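PDB 4RYE: D-alanyl-D-alanine carboxypeptidase from Mycobacterium tuberculosis H37Rv, which shows D,D-carboxypeptidase activity on synthetic pentapeptides and probably trims the D-Ala-D-Ala end of peptidoglycan stem peptides as a serine-type penicillin-binding protein of the peptidase S11 family. Local coordinates for residues A[10-15]-A[254-259]. Residues are numbered along the deposited sequence; the frame is centred on the assembly and turned at random.
Sequences AGSVPI and FDWGFA
The indole of W256 meets I15 with a face, and S12 and the carbonyl of V13 with an edge, a compact example of how one tryptophan can use a face and an edge at once where an irregular segment packs on a helix. W256 reaches from the helix toward residues 10-15 because its CG points directly opposite the backbone N across the CA-CB bond (chi1 179°). Its NE1 donates to the backbone O of V13 at 2.6 Å, a short bond that is noticeably bent, with an N-H...O angle of 143°. The acceptor lies 20° out of the indole plane. I15 supplies the flat side of the contact: its CG1 sits 3.5 Å from the centroid of the five-membered ring, nearly on the ring normal, in a CH-pi contact. The fully extended end of the I15 side chain then carries CD1 across the fused bond, 3.7 Å from CE2 of W256, and on over the six-membered ring. Side chains of both segments pack on strand 32-37 of the antiparallel sheet, I15 on A35 and W256 on L34 and A35, in this penicillin-binding protein, whose fold belongs to the beta-lactamase clan: residues 10-15 lie in the loop before strand 22-27, while 254-259 lies on helix 246-259. Farther along the same edge, on the benzo ring, the OG of S12 lies near the ring plane, 3.6 Å from CZ2 of W256, while its hydrogen-bonding partners are P9 O and the side-chain amide of Q8. That same Q8 amide bonds V13 O through NE2 and I15 N through OE1, so the carbonyl receiving the indole N-H is gripped by two donors.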
ATOM      1  N   ALA A  10      21.625   8.949 -17.019  1.00 21.00           N
ATOM      2  CA  ALA A  10      23.048   8.889 -17.325  1.00 19.73           C
ATOM      3  C   ALA A  10      23.870   9.707 -16.324  1.00 20.45           C
ATOM      4  O   ALA A  10      23.549  10.861 -16.032  1.00 20.16           O
ATOM      5  CB  ALA A  10      23.292   9.391 -18.732  1.00 20.91           C
ATOM      6  N   GLY A  11      24.931   9.108 -15.793  1.00 20.20           N
ATOM      7  CA  GLY A  11      25.838   9.830 -14.919  1.00 20.58           C
ATOM      8  C   GLY A  11      25.437   9.806 -13.455  1.00 23.37           C
ATOM      9  O   GLY A  11      26.215  10.217 -12.597  1.00 24.40           O
ATOM     10  N   SER A  12      24.230   9.335 -13.163  1.00 22.22           N
ATOM     11  CA  SER A  12      23.785   9.254 -11.776  1.00 20.61           C
ATOM     12  C   SER A  12      24.524   8.150 -11.011  1.00 23.98           C
ATOM     13  O   SER A  12      25.093   7.230 -11.607  1.00 22.66           O
ATOM     14  CB  SER A  12      22.259   9.071 -11.676  1.00 17.25           C
ATOM     15  OG  SER A  12      21.807   7.855 -12.247  1.00 20.22           O
ATOM     16  N   VAL A  13      24.519   8.263  -9.686  1.00 24.27           N
ATOM     17  CA  VAL A  13      25.146   7.273  -8.826  1.00 29.33           C
ATOM     18  C   VAL A  13      24.460   5.930  -9.028  1.00 21.46           C
ATOM     19  O   VAL A  13      23.230   5.850  -8.983  1.00 24.80           O
ATOM     20  CB  VAL A  13      25.025   7.695  -7.349  1.00 30.83           C
ATOM     21  CG1 VAL A  13      25.308   6.521  -6.428  1.00 35.10           C
ATOM     22  CG2 VAL A  13      25.960   8.873  -7.058  1.00 32.55           C
ATOM     23  N   PRO A  14      25.251   4.870  -9.261  1.00 23.63           N
ATOM     24  CA  PRO A  14      24.692   3.521  -9.417  1.00 25.43           C
ATOM     25  C   PRO A  14      23.828   3.133  -8.217  1.00 26.41           C
ATOM     26  O   PRO A  14      24.240   3.315  -7.062  1.00 25.67           O
ATOM     27  CB  PRO A  14      25.943   2.626  -9.473  1.00 29.33           C
ATOM     28  CG  PRO A  14      27.032   3.527  -9.962  1.00 30.25           C
ATOM     29  CD  PRO A  14      26.722   4.873  -9.358  1.00 29.34           C
ATOM     30  N   ILE A  15      22.635   2.621  -8.496  1.00 28.55           N
ATOM     31  CA  ILE A  15      21.694   2.223  -7.457  1.00 21.90           C
ATOM     32  C   ILE A  15      22.090   0.857  -6.899  1.00 28.57           C
ATOM     33  O   ILE A  15      22.199  -0.114  -7.649  1.00 30.43           O
ATOM     34  CB  ILE A  15      20.257   2.208  -8.012  1.00 25.32           C
ATOM     35  CG1 ILE A  15      19.844   3.629  -8.414  1.00 23.65           C
ATOM     36  CG2 ILE A  15      19.273   1.625  -7.001  1.00 20.57           C
ATOM     37  CD1 ILE A  15      18.423   3.750  -8.975  1.00 24.57           C
ATOM     38  N   PHE A 254      15.007   5.967  -1.524  1.00 18.44           N
ATOM     39  CA  PHE A 254      14.652   7.333  -1.144  1.00 15.10           C
ATOM     40  C   PHE A 254      15.890   8.224  -1.082  1.00 17.81           C
ATOM     41  O   PHE A 254      15.897   9.323  -1.662  1.00 19.38           O
ATOM     42  CB  PHE A 254      13.911   7.346   0.208  1.00 14.21           C
ATOM     43  CG  PHE A 254      12.428   7.018   0.110  1.00 14.25           C
ATOM     44  CD1 PHE A 254      11.608   7.651  -0.823  1.00 12.09           C
ATOM     45  CD2 PHE A 254      11.858   6.084   0.968  1.00 17.28           C
ATOM     46  CE1 PHE A 254      10.242   7.351  -0.897  1.00 14.97           C
ATOM     47  CE2 PHE A 254      10.508   5.776   0.899  1.00 15.08           C
ATOM     48  CZ  PHE A 254       9.692   6.410  -0.036  1.00 16.26           C
ATOM     49  N   ASP A 255      16.932   7.756  -0.390  1.00 18.51           N
ATOM     50  CA  ASP A 255      18.193   8.493  -0.293  1.00 21.58           C
ATOM     51  C   ASP A 255      18.745   8.803  -1.688  1.00 20.43           C
ATOM     52  O   ASP A 255      19.168   9.928  -1.970  1.00 20.91           O
ATOM     53  CB  ASP A 255      19.264   7.686   0.462  1.00 27.42           C
ATOM     54  CG  ASP A 255      19.117   7.754   1.980  1.00 29.22           C
ATOM     55  OD1 ASP A 255      18.270   8.518   2.487  1.00 26.33           O
ATOM     56  OD2 ASP A 255      19.878   7.039   2.671  1.00 28.26           O
ATOM     57  N   TRP A 256      18.772   7.789  -2.545  1.00 16.23           N
ATOM     58  CA  TRP A 256      19.258   7.976  -3.909  1.00 22.59           C
ATOM     59  C   TRP A 256      18.423   9.026  -4.646  1.00 18.61           C
ATOM     60  O   TRP A 256      18.968   9.890  -5.335  1.00 19.01           O
ATOM     61  CB  TRP A 256      19.258   6.654  -4.678  1.00 23.13           C
ATOM     62  CG  TRP A 256      19.736   6.808  -6.103  1.00 24.52           C
ATOM     63  CD1 TRP A 256      21.020   6.696  -6.563  1.00 25.68           C
ATOM     64  CD2 TRP A 256      18.925   7.117  -7.242  1.00 22.93           C
ATOM     65  NE1 TRP A 256      21.050   6.915  -7.918  1.00 23.51           N
ATOM     66  CE2 TRP A 256      19.778   7.181  -8.356  1.00 20.30           C
ATOM     67  CE3 TRP A 256      17.559   7.353  -7.423  1.00 21.99           C
ATOM     68  CZ2 TRP A 256      19.304   7.469  -9.647  1.00 18.57           C
ATOM     69  CZ3 TRP A 256      17.094   7.636  -8.702  1.00 21.56           C
ATOM     70  CH2 TRP A 256      17.960   7.691  -9.791  1.00 17.50           C
ATOM     71  N   GLY A 257      17.107   8.953  -4.485  1.00 17.92           N
ATOM     72  CA  GLY A 257      16.207   9.886  -5.138  1.00 20.65           C
ATOM     73  C   GLY A 257      16.372  11.317  -4.648  1.00 19.03           C
ATOM     74  O   GLY A 257      16.275  12.268  -5.426  1.00 15.96           O
ATOM     75  N   PHE A 258      16.596  11.480  -3.350  1.00 15.67           N
ATOM     76  CA  PHE A 258      16.720  12.817  -2.776  1.00 18.17           C
ATOM     77  C   PHE A 258      18.050  13.447  -3.140  1.00 22.17           C
ATOM     78  O   PHE A 258      18.178  14.672  -3.184  1.00 21.46           O
ATOM     79  CB  PHE A 258      16.516  12.780  -1.247  1.00 15.02           C
ATOM     80  CG  PHE A 258      15.087  12.564  -0.842  1.00 19.66           C
ATOM     81  CD1 PHE A 258      14.075  13.344  -1.383  1.00 17.50           C
ATOM     82  CD2 PHE A 258      14.744  11.558   0.059  1.00 20.56           C
ATOM     83  CE1 PHE A 258      12.745  13.136  -1.015  1.00 15.57           C
ATOM     84  CE2 PHE A 258      13.424  11.345   0.425  1.00 19.75           C
ATOM     85  CZ  PHE A 258      12.421  12.131  -0.120  1.00 17.28           C
ATOM     86  N   ALA A 259      19.043  12.601  -3.397  1.00 21.50           N
ATOM     87  CA  ALA A 259      20.364  13.079  -3.752  1.00 21.50           C
ATOM     88  C   ALA A 259      20.458  13.399  -5.247  1.00 23.32           C
ATOM     89  O   ALA A 259      21.368  14.106  -5.678  1.00 23.18           O
ATOM     90  CB  ALA A 259      21.424  12.058  -3.351  1.00 21.13           C
TER